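Flagellar hook protein FlgE (Caulobacter crescentus CB15, PDB 5AY6) probably builds, as the whole protein of which this chain is a middle fragment, the flagellar hook, a universal joint that passes motor torque to the filament. Local coordinates at residues T55-V69 with G81-V93. Residues are numbered along the deposited sequence; the frame is centred on the assembly and turned at random.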
loop_
_atom_site.group_PDB
_atom_site.type_symbol
_atom_site.label_atom_id
_atom_site.label_comp_id
_atom_site.label_asym_id
_atom_site.label_seq_id
_atom_site.Cartn_x
_atom_site.Cartn_y
_atom_site.Cartn_z
ATOM N N THR A 55 -2.759 2.257 4.656
ATOM C CA THR A 55 -1.799 3.335 4.454
ATOM C C THR A 55 -0.786 3.015 3.370
ATOM O O THR A 55 -0.078 3.904 2.899
ATOM C CB THR A 55 -1.018 3.629 5.736
ATOM O OG1 THR A 55 -0.352 2.429 6.153
ATOM C CG2 THR A 55 -1.949 4.107 6.839
ATOM N N GLY A 56 -0.688 1.741 3.000
ATOM C CA GLY A 56 0.315 1.313 2.040
ATOM C C GLY A 56 1.704 1.278 2.653
ATOM O O GLY A 56 2.700 1.112 1.953
ATOM N N ILE A 57 1.756 1.432 3.974
ATOM C CA ILE A 57 3.000 1.440 4.726
ATOM C C ILE A 57 2.934 0.355 5.795
ATOM O O ILE A 57 1.942 0.247 6.518
ATOM C CB ILE A 57 3.255 2.810 5.379
ATOM C CG1 ILE A 57 3.357 3.901 4.310
ATOM C CG2 ILE A 57 4.524 2.778 6.225
ATOM C CD1 ILE A 57 3.450 5.293 4.886
ATOM N N ALA A 58 3.986 -0.449 5.880
ATOM C CA ALA A 58 3.999 -1.626 6.749
ATOM C C ALA A 58 3.658 -1.313 8.201
ATOM O O ALA A 58 4.268 -0.441 8.822
ATOM C CB ALA A 58 5.357 -2.308 6.674
ATOM N N ASN A 59 2.662 -2.025 8.722
ATOM C CA ASN A 59 2.353 -2.023 10.145
ATOM C C ASN A 59 3.150 -3.133 10.835
ATOM O O ASN A 59 3.443 -4.159 10.224
ATOM C CB ASN A 59 0.848 -2.221 10.379
ATOM C CG ASN A 59 0.045 -0.943 10.197
ATOM O OD1 ASN A 59 0.489 0.148 10.561
ATOM N ND2 ASN A 59 -1.157 -1.077 9.644
ATOM N N PRO A 60 3.500 -2.945 12.115
ATOM C CA PRO A 60 3.166 -1.775 12.926
ATOM C C PRO A 60 4.117 -0.616 12.683
ATOM O O PRO A 60 5.220 -0.811 12.171
ATOM C CB PRO A 60 3.295 -2.298 14.356
ATOM C CG PRO A 60 4.361 -3.337 14.261
ATOM C CD PRO A 60 4.210 -3.974 12.900
ATOM N N VAL A 61 3.668 0.583 13.032
ATOM C CA VAL A 61 4.498 1.775 12.972
ATOM C C VAL A 61 4.691 2.301 14.380
ATOM O O VAL A 61 3.733 2.762 15.004
ATOM C CB VAL A 61 3.867 2.875 12.100
ATOM C CG1 VAL A 61 4.696 4.156 12.180
ATOM C CG2 VAL A 61 3.724 2.400 10.659
ATOM N N SER A 62 5.924 2.224 14.877
ATOM C CA SER A 62 6.236 2.674 16.231
ATOM C C SER A 62 5.271 2.063 17.242
ATOM O O SER A 62 4.662 2.776 18.043
ATOM C CB SER A 62 6.191 4.201 16.311
ATOM O OG SER A 62 7.153 4.776 15.445
ATOM N N GLY A 63 5.111 0.745 17.172
ATOM C CA GLY A 63 4.289 0.026 18.127
ATOM C C GLY A 63 2.797 -0.001 17.848
ATOM O O GLY A 63 2.053 -0.639 18.595
ATOM N N ASN A 64 2.358 0.677 16.786
ATOM C CA ASN A 64 0.934 0.739 16.444
ATOM C C ASN A 64 0.585 0.299 15.023
ATOM O O ASN A 64 1.358 0.503 14.083
ATOM C CB ASN A 64 0.397 2.162 16.616
ATOM C CG ASN A 64 0.562 2.686 18.016
ATOM O OD1 ASN A 64 0.310 1.977 18.993
ATOM N ND2 ASN A 64 0.986 3.940 18.127
ATOM N N ASN A 65 -0.605 -0.273 14.879
ATOM C CA ASN A 65 -1.207 -0.502 13.572
ATOM C C ASN A 65 -1.973 0.739 13.122
ATOM O O ASN A 65 -2.963 1.121 13.746
ATOM C CB ASN A 65 -2.138 -1.714 13.619
ATOM C CG ASN A 65 -1.401 -2.993 13.965
ATOM O OD1 ASN A 65 -0.255 -3.183 13.559
ATOM N ND2 ASN A 65 -2.050 -3.871 14.724
ATOM N N GLU A 66 -1.510 1.375 12.048
ATOM C CA GLU A 66 -2.151 2.600 11.572
ATOM C C GLU A 66 -3.045 2.366 10.360
ATOM O O GLU A 66 -2.716 1.577 9.470
ATOM C CB GLU A 66 -1.098 3.656 11.234
ATOM C CG GLU A 66 -0.248 4.055 12.427
ATOM C CD GLU A 66 0.694 5.200 12.117
ATOM O OE1 GLU A 66 0.802 5.577 10.933
ATOM O OE2 GLU A 66 1.326 5.722 13.061
ATOM N N TYR A 67 -4.175 3.066 10.337
ATOM C CA TYR A 67 -5.123 2.972 9.234
ATOM C C TYR A 67 -5.676 4.357 8.897
ATOM O O TYR A 67 -5.766 5.224 9.767
ATOM C CB TYR A 67 -6.276 2.021 9.586
ATOM C CG TYR A 67 -5.846 0.652 10.075
ATOM C CD1 TYR A 67 -5.474 -0.345 9.178
ATOM C CD2 TYR A 67 -5.835 0.348 11.434
ATOM C CE1 TYR A 67 -5.087 -1.603 9.622
ATOM C CE2 TYR A 67 -5.450 -0.914 11.885
ATOM C CZ TYR A 67 -5.079 -1.882 10.975
ATOM O OH TYR A 67 -4.696 -3.135 11.414
ATOM N N LEU A 68 -6.047 4.569 7.638
ATOM C CA LEU A 68 -6.734 5.800 7.260
ATOM C C LEU A 68 -8.231 5.611 7.468
ATOM O O LEU A 68 -8.743 4.504 7.298
ATOM C CB LEU A 68 -6.449 6.174 5.803
ATOM C CG LEU A 68 -4.984 6.334 5.398
ATOM C CD1 LEU A 68 -4.879 6.812 3.955
ATOM C CD2 LEU A 68 -4.281 7.300 6.341
ATOM N N VAL A 69 -8.925 6.686 7.834
ATOM C CA VAL A 69 -10.369 6.628 8.046
ATOM C C VAL A 69 -11.097 7.773 7.352
ATOM O O VAL A 69 -10.709 8.937 7.483
ATOM C CB VAL A 69 -10.727 6.674 9.547
ATOM C CG1 VAL A 69 -12.240 6.687 9.735
ATOM C CG2 VAL A 69 -10.109 5.506 10.290
ATOM N N GLY A 81 -9.111 11.189 8.674
ATOM C CA GLY A 81 -7.828 11.219 9.357
ATOM C C GLY A 81 -7.171 9.859 9.478
ATOM O O GLY A 81 -7.472 8.936 8.719
ATOM N N LYS A 82 -6.264 9.739 10.442
ATOM C CA LYS A 82 -5.580 8.481 10.694
ATOM C C LYS A 82 -5.823 8.021 12.125
ATOM O O LYS A 82 -5.845 8.835 13.050
ATOM C CB LYS A 82 -4.079 8.619 10.424
ATOM C CG LYS A 82 -3.309 7.317 10.527
ATOM C CD LYS A 82 -1.941 7.419 9.874
ATOM C CE LYS A 82 -1.023 8.366 10.627
ATOM N NZ LYS A 82 0.377 8.305 10.106
ATOM N N VAL A 83 -6.034 6.721 12.296
ATOM C CA VAL A 83 -6.118 6.127 13.626
ATOM C C VAL A 83 -4.948 5.179 13.838
ATOM O O VAL A 83 -4.398 4.627 12.886
ATOM C CB VAL A 83 -7.441 5.365 13.847
ATOM C CG1 VAL A 83 -8.600 6.334 13.916
ATOM C CG2 VAL A 83 -7.663 4.337 12.745
ATOM N N ALA A 84 -4.555 5.015 15.094
ATOM C CA ALA A 84 -3.467 4.117 15.437
ATOM C C ALA A 84 -3.904 3.250 16.603
ATOM O O ALA A 84 -4.294 3.766 17.648
ATOM C CB ALA A 84 -2.206 4.899 15.784
ATOM N N TYR A 85 -3.858 1.934 16.413
ATOM C CA TYR A 85 -4.206 1.004 17.475
ATOM C C TYR A 85 -2.958 0.304 18.002
ATOM O O TYR A 85 -2.045 -0.008 17.238
ATOM C CB TYR A 85 -5.210 -0.037 16.982
ATOM C CG TYR A 85 -6.517 0.533 16.481
ATOM C CD1 TYR A 85 -6.709 0.788 15.134
ATOM C CD2 TYR A 85 -7.562 0.797 17.354
ATOM C CE1 TYR A 85 -7.904 1.297 14.670
ATOM C CE2 TYR A 85 -8.760 1.305 16.902
ATOM C CZ TYR A 85 -8.925 1.556 15.558
ATOM O OH TYR A 85 -10.116 2.065 15.099
ATOM N N ASP A 86 -2.926 0.060 19.309
ATOM C CA ASP A 86 -1.821 -0.667 19.928
ATOM C C ASP A 86 -1.730 -2.056 19.305
ATOM O O ASP A 86 -2.729 -2.767 19.224
ATOM C CB ASP A 86 -2.019 -0.761 21.441
ATOM C CG ASP A 86 -0.797 -1.293 22.159
ATOM O OD1 ASP A 86 -0.076 -0.486 22.784
ATOM O OD2 ASP A 86 -0.557 -2.517 22.104
ATOM N N ALA A 87 -0.538 -2.431 18.852
ATOM C CA ALA A 87 -0.370 -3.678 18.109
ATOM C C ALA A 87 -0.514 -4.907 19.002
ATOM O O ALA A 87 -0.794 -6.004 18.518
ATOM C CB ALA A 87 0.976 -3.693 17.409
ATOM N N ALA A 88 -0.328 -4.721 20.303
ATOM C CA ALA A 88 -0.419 -5.825 21.247
ATOM C C ALA A 88 -1.787 -5.882 21.916
ATOM O O ALA A 88 -2.365 -6.961 22.067
ATOM C CB ALA A 88 0.683 -5.715 22.301
ATOM N N THR A 89 -2.312 -4.720 22.302
ATOM C CA THR A 89 -3.525 -4.668 23.119
ATOM C C THR A 89 -4.793 -4.315 22.338
ATOM O O THR A 89 -5.895 -4.431 22.876
ATOM C CB THR A 89 -3.383 -3.645 24.256
ATOM O OG1 THR A 89 -3.519 -2.324 23.720
ATOM C CG2 THR A 89 -2.029 -3.784 24.942
ATOM N N ASN A 90 -4.618 -3.861 21.096
ATOM C CA ASN A 90 -5.714 -3.522 20.176
ATOM C C ASN A 90 -6.540 -2.296 20.584
ATOM O O ASN A 90 -7.585 -2.020 19.992
ATOM C CB ASN A 90 -6.639 -4.730 19.996
ATOM C CG ASN A 90 -5.878 -5.992 19.636
ATOM O OD1 ASN A 90 -5.644 -6.849 20.485
ATOM N ND2 ASN A 90 -5.469 -6.102 18.375
ATOM N N GLU A 91 -6.062 -1.553 21.580
ATOM C CA GLU A 91 -6.727 -0.325 22.010
ATOM C C GLU A 91 -6.389 0.837 21.090
ATOM O O GLU A 91 -5.291 0.894 20.535
ATOM C CB GLU A 91 -6.319 0.052 23.433
ATOM C CG GLU A 91 -6.490 -1.029 24.472
ATOM C CD GLU A 91 -5.790 -0.671 25.769
ATOM O OE1 GLU A 91 -4.546 -0.795 25.828
ATOM O OE2 GLU A 91 -6.481 -0.255 26.723
ATOM N N LEU A 92 -7.322 1.776 20.948
ATOM C CA LEU A 92 -7.032 3.016 20.236
ATOM C C LEU A 92 -5.975 3.805 20.999
ATOM O O LEU A 92 -6.081 3.986 22.213
ATOM C CB LEU A 92 -8.296 3.860 20.055
ATOM C CG LEU A 92 -8.086 5.134 19.231
ATOM C CD1 LEU A 92 -7.793 4.788 17.779
ATOM C CD2 LEU A 92 -9.281 6.070 19.328
ATOM N N VAL A 93 -4.952 4.265 20.289
ATOM C CA VAL A 93 -3.848 4.989 20.913
ATOM C C VAL A 93 -3.855 6.459 20.501
ATOM O O VAL A 93 -3.545 7.340 21.304
ATOM C CB VAL A 93 -2.486 4.342 20.556
ATOM C CG1 VAL A 93 -1.327 5.257 20.915
ATOM C CG2 VAL A 93 -2.342 3.007 21.268
HETATM O O HOH W 1 -4.004 -3.007 16.514
HETATM O O HOH W 2 -1.009 -6.361 15.660
HETATM O O HOH W 3 2.567 7.785 12.290
#
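Two waters join Asn65 to the partner strand: its ND2 donates to both, and one water donates on to Asp86 O, the other to Ala87 O, which ties strand 64-69 by solvent to the end of strand 81-86 and the turn that follows. The setting is an antiparallel beta hairpin in the five-stranded sheet of the hook protein's third domain, and it illustrates how a regular ladder is finished differently on its two faces. Paired backbone bonds link Asn65 with Tyr85, Tyr67 with Val83 and Val69 with Gly81, and Ala87 N adds a longer one to Gly63 O (3.2 Å). On the face of Tyr67 and Tyr85 the rings meet edge to edge, Tyr67 CD2 lying 3.8 Å from Tyr85 CD1; both also touch Val139 of helix 137-140, and Tyr85 OH hydrogen-bonds to Ile128 O. Farther along, Val69 CG2 packs on Val83 CG2 at 3.7 Å. The face of Glu66, Ala84, Leu68 and Lys82 carries a salt bridge. The Lys82 chain passes Glu66, CD lying 4.1 Å from Glu66 CB, and a bend at its third torsion (chi3 67°) turns it so that CE and NZ come to the carboxylate. With Lys82 cut back to an alanine, the Glu66 carboxylate would probably lose its partner charge, and Glu66 CB the cover of the lysine's CD. In the salt bridge, Lys82 NZ meets Glu66 OE1 at 2.9 Å from above the carboxylate plane, 43° out of it.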